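Local coordinates for protein acyl-coenzyme A oxidase 1 (PDB 5Y9D) that oxidises acyl-CoA to trans-2-enoyl-CoA with FAD and molecular oxygen, releasing hydrogen peroxide in peroxisomal fatty acid beta-oxidation, at residues A[62-67]-A[111-116]; A[322-327]-A[645-650]. One frame throughout, in Å; residues are numbered along the deposited sequence.

Contact 1 of 2, residues A[62-67]-A[111-116]; sequences EKIMSS and LWRAQL
I64 packs on R113 and L116 where helices 55-70 and 107-118 cross in the all-helical N-terminal domain of the acyl-CoA oxidase fold. The two short axes come within 9.9 Å of each other at a crossing angle of -51°. The contact is buried. Its side chains meet at about right angles.

I64 is the centre of the interface, and its two branches do different work. CG2 lies anti to the backbone N. I64 CG2 lies 3.7 Å from R113 CA and also touches L116 CD1. CG1 stands beside the backbone N and carries CD1 to the far end of R113. There I64 CD1 lies 3.6 Å from R113 NH2. R113 thus crosses I64 and is touched near its backbone by CG2 and at the guanidinium by CD1. Its CG is anti to its own N, and a bend at chi3 (-58°) brings the guanidinium obliquely against I64 CD1. The charge itself is met by D105, in a salt bridge through R113 NE, and by Y101 in a cation-pi contact.

L116 fits between I64 and M65. L116 CD1 sits 3.6 Å from I64 CB, while L116 CD2 faces M65 SD at 4.0 Å. Of the leucine methyls, CD1 bears mainly on I64 and CD2 on M65. An alanine in place of I64 would probably open a gap between L116 CD1 and the guanidinium, leaving the end of R113 less firmly placed.

Helix 55-70 also has a side-chain to backbone bond of its own on another side. S66 OG donates to E62 O at 2.8 Å from above the carbonyl plane, so E62 O accepts both S66 N and S66 OG.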
loop_
_atom_site.group_PDB
_atom_site.type_symbol
_atom_site.label_atom_id
_atom_site.label_comp_id
_atom_site.label_asym_id
_atom_site.label_seq_id
_atom_site.Cartn_x
_atom_site.Cartn_y
_atom_site.Cartn_z
ATOM N N GLU A 62 3.252 22.735 -20.484
ATOM C CA GLU A 62 1.845 23.084 -20.746
ATOM C C GLU A 62 1.372 22.611 -22.134
ATOM O O GLU A 62 0.299 22.036 -22.227
ATOM C CB GLU A 62 1.586 24.584 -20.513
ATOM C CG GLU A 62 1.402 24.857 -19.013
ATOM C CD GLU A 62 1.334 26.330 -18.611
ATOM O OE1 GLU A 62 1.837 27.212 -19.359
ATOM O OE2 GLU A 62 0.794 26.598 -17.508
ATOM N N LYS A 63 2.178 22.823 -23.175
ATOM C CA LYS A 63 1.909 22.257 -24.497
ATOM C C LYS A 63 1.694 20.744 -24.472
ATOM O O LYS A 63 0.819 20.243 -25.169
ATOM C CB LYS A 63 3.022 22.564 -25.502
ATOM C CG LYS A 63 2.697 23.660 -26.517
ATOM C CD LYS A 63 3.809 23.853 -27.557
ATOM C CE LYS A 63 4.978 24.686 -27.034
ATOM N NZ LYS A 63 5.871 25.216 -28.111
ATOM N N ILE A 64 2.473 20.003 -23.695
ATOM C CA ILE A 64 2.283 18.566 -23.684
ATOM C C ILE A 64 0.913 18.271 -23.088
ATOM O O ILE A 64 0.164 17.423 -23.593
ATOM C CB ILE A 64 3.340 17.787 -22.860
ATOM C CG1 ILE A 64 4.775 18.084 -23.274
ATOM C CG2 ILE A 64 3.078 16.299 -22.973
ATOM C CD1 ILE A 64 4.960 18.147 -24.745
ATOM N N MET A 65 0.605 18.965 -21.994
ATOM C CA MET A 65 -0.571 18.652 -21.191
ATOM C C MET A 65 -1.861 19.002 -21.860
ATOM O O MET A 65 -2.819 18.264 -21.678
ATOM C CB MET A 65 -0.484 19.306 -19.822
ATOM C CG MET A 65 0.608 18.645 -19.009
ATOM S SD MET A 65 1.095 19.560 -17.554
ATOM C CE MET A 65 -0.037 18.796 -16.408
ATOM N N SER A 66 -1.909 20.086 -22.645
ATOM C CA SER A 66 -3.136 20.359 -23.409
ATOM C C SER A 66 -3.345 19.348 -24.527
ATOM O O SER A 66 -4.477 19.061 -24.894
ATOM C CB SER A 66 -3.165 21.744 -24.033
ATOM O OG SER A 66 -2.102 22.507 -23.569
ATOM N N SER A 67 -2.274 18.836 -25.114
ATOM C CA SER A 67 -2.470 17.786 -26.099
ATOM C C SER A 67 -3.081 16.606 -25.431
ATOM O O SER A 67 -4.073 16.086 -25.919
ATOM C CB SER A 67 -1.190 17.375 -26.782
ATOM O OG SER A 67 -0.728 18.483 -27.508
ATOM N N LEU A 111 10.490 11.795 -22.829
ATOM C CA LEU A 111 10.443 11.585 -21.378
ATOM C C LEU A 111 9.195 12.253 -20.800
ATOM O O LEU A 111 8.377 11.596 -20.133
ATOM C CB LEU A 111 11.692 12.146 -20.697
ATOM C CG LEU A 111 12.982 11.317 -20.866
ATOM C CD1 LEU A 111 14.241 12.111 -20.514
ATOM C CD2 LEU A 111 12.929 10.019 -20.052
ATOM N N TRP A 112 9.045 13.553 -21.085
ATOM C CA TRP A 112 8.013 14.363 -20.454
ATOM C C TRP A 112 6.631 13.967 -20.888
ATOM O O TRP A 112 5.721 13.922 -20.103
ATOM C CB TRP A 112 8.261 15.852 -20.683
ATOM C CG TRP A 112 9.436 16.410 -19.870
ATOM C CD1 TRP A 112 10.181 15.754 -18.898
ATOM C CD2 TRP A 112 9.943 17.736 -19.920
ATOM N NE1 TRP A 112 11.123 16.598 -18.371
ATOM C CE2 TRP A 112 11.007 17.818 -18.983
ATOM C CE3 TRP A 112 9.643 18.852 -20.693
ATOM C CZ2 TRP A 112 11.755 18.985 -18.799
ATOM C CZ3 TRP A 112 10.390 20.021 -20.505
ATOM C CH2 TRP A 112 11.419 20.078 -19.561
ATOM N N ARG A 113 6.455 13.633 -22.138
ATOM C CA ARG A 113 5.119 13.226 -22.573
ATOM C C ARG A 113 4.685 11.934 -21.901
ATOM O O ARG A 113 3.526 11.763 -21.532
ATOM C CB ARG A 113 5.117 13.072 -24.068
ATOM C CG ARG A 113 3.759 12.952 -24.671
ATOM C CD ARG A 113 3.930 12.682 -26.146
ATOM N NE ARG A 113 4.696 13.745 -26.789
ATOM C CZ ARG A 113 4.234 14.973 -26.984
ATOM N NH1 ARG A 113 3.027 15.303 -26.581
ATOM N NH2 ARG A 113 4.976 15.884 -27.584
ATOM N N ALA A 114 5.628 11.039 -21.720
ATOM C CA ALA A 114 5.372 9.785 -21.000
ATOM C C ALA A 114 5.126 10.011 -19.480
ATOM O O ALA A 114 4.141 9.527 -18.917
ATOM C CB ALA A 114 6.519 8.803 -21.253
ATOM N N GLN A 115 5.973 10.792 -18.838
ATOM C CA GLN A 115 5.802 11.105 -17.417
ATOM C C GLN A 115 4.475 11.796 -17.112
ATOM O O GLN A 115 3.728 11.355 -16.232
ATOM C CB GLN A 115 6.976 11.956 -16.919
ATOM C CG GLN A 115 8.276 11.191 -16.871
ATOM C CD GLN A 115 9.517 12.065 -16.861
ATOM O OE1 GLN A 115 9.469 13.298 -16.670
ATOM N NE2 GLN A 115 10.652 11.415 -17.028
ATOM N N LEU A 116 4.159 12.845 -17.867
ATOM C CA LEU A 116 2.925 13.602 -17.646
ATOM C C LEU A 116 1.663 12.763 -17.877
ATOM O O LEU A 116 0.671 12.873 -17.141
ATOM C CB LEU A 116 2.888 14.824 -18.533
ATOM C CG LEU A 116 4.041 15.807 -18.348
ATOM C CD1 LEU A 116 4.210 16.675 -19.592
ATOM C CD2 LEU A 116 3.823 16.671 -17.125
#

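Contact 2 of 2, residues A[322-327]-A[645-650]; sequences VSKRFL and DAFGLS
The turn after helix 640-646 packs against the long helix 306-334, joining the C-alpha1 domain to the C-terminal acyl-CoA oxidase region. F647 and L649 meet K324 and R325 here. G648, between the two apolar residues, has a positive phi of 92°, which favours glycine. The chain turns there, and both neighbours point their side chains toward helix 306-334.

The main element is a CH-pi contact. K324 CB lies 3.4 Å from the centroid of the F647 ring, only 7° off the ring normal, so it is centred over the face. The K324 chi1 of 90° places CG between the backbone N and the carbonyl carbon. From there the chain is extended and slides past F647 in the opposite direction. K324 CG and CD pass over the CG side of the ring, and K324 CE lies 4.0 Å from L649 CD2. The other methyl, L649 CD1, rests 4.0 Å from R325 CA, on the backbone of the helix.

R325 turns its charged end away to other partners. Its NE donates to I654 O and its NH1 to M119 O.

The contact is thus mainly carbon packing, although two of its residues are basic. The lysine contributes its methylene chain and the arginine its CA and CB, and no charges are paired across the segments.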
loop_
_atom_site.group_PDB
_atom_site.type_symbol
_atom_site.label_atom_id
_atom_site.label_comp_id
_atom_site.label_asym_id
_atom_site.label_seq_id
_atom_site.Cartn_x
_atom_site.Cartn_y
_atom_site.Cartn_z
ATOM N N VAL A 322 3.300 11.604 -9.948
ATOM C CA VAL A 322 2.161 10.954 -9.330
ATOM C C VAL A 322 1.950 11.401 -7.860
ATOM O O VAL A 322 0.835 11.492 -7.387
ATOM C CB VAL A 322 2.334 9.430 -9.435
ATOM C CG1 VAL A 322 1.322 8.681 -8.549
ATOM C CG2 VAL A 322 2.239 9.017 -10.903
ATOM N N SER A 323 3.028 11.668 -7.139
ATOM C CA SER A 323 2.928 12.189 -5.776
ATOM C C SER A 323 2.249 13.512 -5.772
ATOM O O SER A 323 1.404 13.767 -4.950
ATOM C CB SER A 323 4.299 12.337 -5.138
ATOM O OG SER A 323 4.737 11.055 -4.724
ATOM N N LYS A 324 2.587 14.350 -6.734
ATOM C CA LYS A 324 2.059 15.676 -6.704
ATOM C C LYS A 324 0.579 15.644 -7.040
ATOM O O LYS A 324 -0.144 16.559 -6.657
ATOM C CB LYS A 324 2.825 16.606 -7.613
ATOM C CG LYS A 324 2.309 16.682 -9.036
ATOM C CD LYS A 324 3.372 17.321 -9.930
ATOM C CE LYS A 324 2.889 17.342 -11.349
ATOM N NZ LYS A 324 3.799 18.139 -12.170
ATOM N N ARG A 325 0.131 14.603 -7.738
ATOM C CA ARG A 325 -1.258 14.512 -8.088
ATOM C C ARG A 325 -2.058 14.163 -6.846
ATOM O O ARG A 325 -3.065 14.786 -6.542
ATOM C CB ARG A 325 -1.473 13.444 -9.155
ATOM C CG ARG A 325 -2.937 13.232 -9.529
ATOM C CD ARG A 325 -3.130 12.107 -10.544
ATOM N NE ARG A 325 -4.526 11.694 -10.567
ATOM C CZ ARG A 325 -4.960 10.467 -10.817
ATOM N NH1 ARG A 325 -4.122 9.476 -11.104
ATOM N NH2 ARG A 325 -6.260 10.234 -10.712
ATOM N N PHE A 326 -1.592 13.170 -6.106
ATOM C CA PHE A 326 -2.366 12.690 -4.965
ATOM C C PHE A 326 -2.217 13.609 -3.757
ATOM O O PHE A 326 -3.141 13.749 -3.000
ATOM C CB PHE A 326 -2.070 11.212 -4.681
ATOM C CG PHE A 326 -2.628 10.286 -5.742
ATOM C CD1 PHE A 326 -3.993 10.039 -5.814
ATOM C CD2 PHE A 326 -1.798 9.691 -6.685
ATOM C CE1 PHE A 326 -4.527 9.194 -6.779
ATOM C CE2 PHE A 326 -2.328 8.865 -7.670
ATOM C CZ PHE A 326 -3.698 8.604 -7.710
ATOM N N LEU A 327 -1.098 14.299 -3.604
ATOM C CA LEU A 327 -1.010 15.294 -2.529
ATOM C C LEU A 327 -1.971 16.461 -2.797
ATOM O O LEU A 327 -2.615 16.981 -1.868
ATOM C CB LEU A 327 0.410 15.789 -2.363
ATOM C CG LEU A 327 1.251 14.904 -1.454
ATOM C CD1 LEU A 327 2.686 14.968 -1.912
ATOM C CD2 LEU A 327 1.138 15.332 0.017
ATOM N N ASP A 645 -1.174 24.406 -6.120
ATOM C CA ASP A 645 -1.585 25.094 -7.335
ATOM C C ASP A 645 -0.385 25.166 -8.256
ATOM O O ASP A 645 -0.492 25.113 -9.466
ATOM C CB ASP A 645 -2.119 26.493 -7.018
ATOM C CG ASP A 645 -3.601 26.500 -6.663
ATOM O OD1 ASP A 645 -4.276 25.478 -6.826
ATOM O OD2 ASP A 645 -4.093 27.539 -6.209
ATOM N N ALA A 646 0.757 25.318 -7.610
ATOM C CA ALA A 646 2.080 25.483 -8.181
ATOM C C ALA A 646 2.479 24.273 -8.979
ATOM O O ALA A 646 3.285 24.380 -9.890
ATOM C CB ALA A 646 3.093 25.741 -7.090
ATOM N N PHE A 647 1.903 23.125 -8.650
ATOM C CA PHE A 647 2.119 21.968 -9.552
ATOM C C PHE A 647 1.690 22.155 -11.039
ATOM O O PHE A 647 2.316 21.604 -11.922
ATOM C CB PHE A 647 1.538 20.683 -8.977
ATOM C CG PHE A 647 2.199 20.250 -7.724
ATOM C CD1 PHE A 647 3.555 20.364 -7.589
ATOM C CD2 PHE A 647 1.466 19.756 -6.676
ATOM C CE1 PHE A 647 4.180 19.980 -6.435
ATOM C CE2 PHE A 647 2.080 19.373 -5.516
ATOM C CZ PHE A 647 3.439 19.485 -5.394
ATOM N N GLY A 648 0.613 22.884 -11.297
ATOM C CA GLY A 648 0.171 23.287 -12.603
ATOM C C GLY A 648 -0.815 22.331 -13.227
ATOM O O GLY A 648 -1.033 22.406 -14.416
ATOM N N LEU A 649 -1.413 21.450 -12.425
ATOM C CA LEU A 649 -2.381 20.448 -12.899
ATOM C C LEU A 649 -3.812 20.924 -13.165
ATOM O O LEU A 649 -4.476 21.426 -12.278
ATOM C CB LEU A 649 -2.464 19.307 -11.907
ATOM C CG LEU A 649 -1.116 18.622 -11.719
ATOM C CD1 LEU A 649 -1.257 17.416 -10.830
ATOM C CD2 LEU A 649 -0.554 18.243 -13.081
ATOM N N SER A 650 -4.293 20.726 -14.392
ATOM C CA SER A 650 -5.693 20.970 -14.710
ATOM C C SER A 650 -6.524 19.865 -14.074
ATOM O O SER A 650 -5.969 18.925 -13.515
ATOM C CB SER A 650 -5.889 20.968 -16.205
ATOM O OG SER A 650 -5.894 19.645 -16.726
#

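Both contacts are buried and lie away from the flavin site. Both are packing contacts without hydrogen bonds across them. Contact 1 joins two helices within the N-terminal domain. Contact 2 joins a long helix to a turn more than 300 residues later. Carbon dominates contact 2, where a lysine chain lies over an aromatic face; contact 1 also brings a guanidinium and a thioether against aliphatic side chains. Their centres are 14 Å apart, and they touch directly: M65 CE of contact 1 lies 3.4 Å from L649 CD2 of contact 2. Helix 306-334, which carries one side of contact 2, is also touched by segment 111-116, where Q115 NE2 bonds S314 OG.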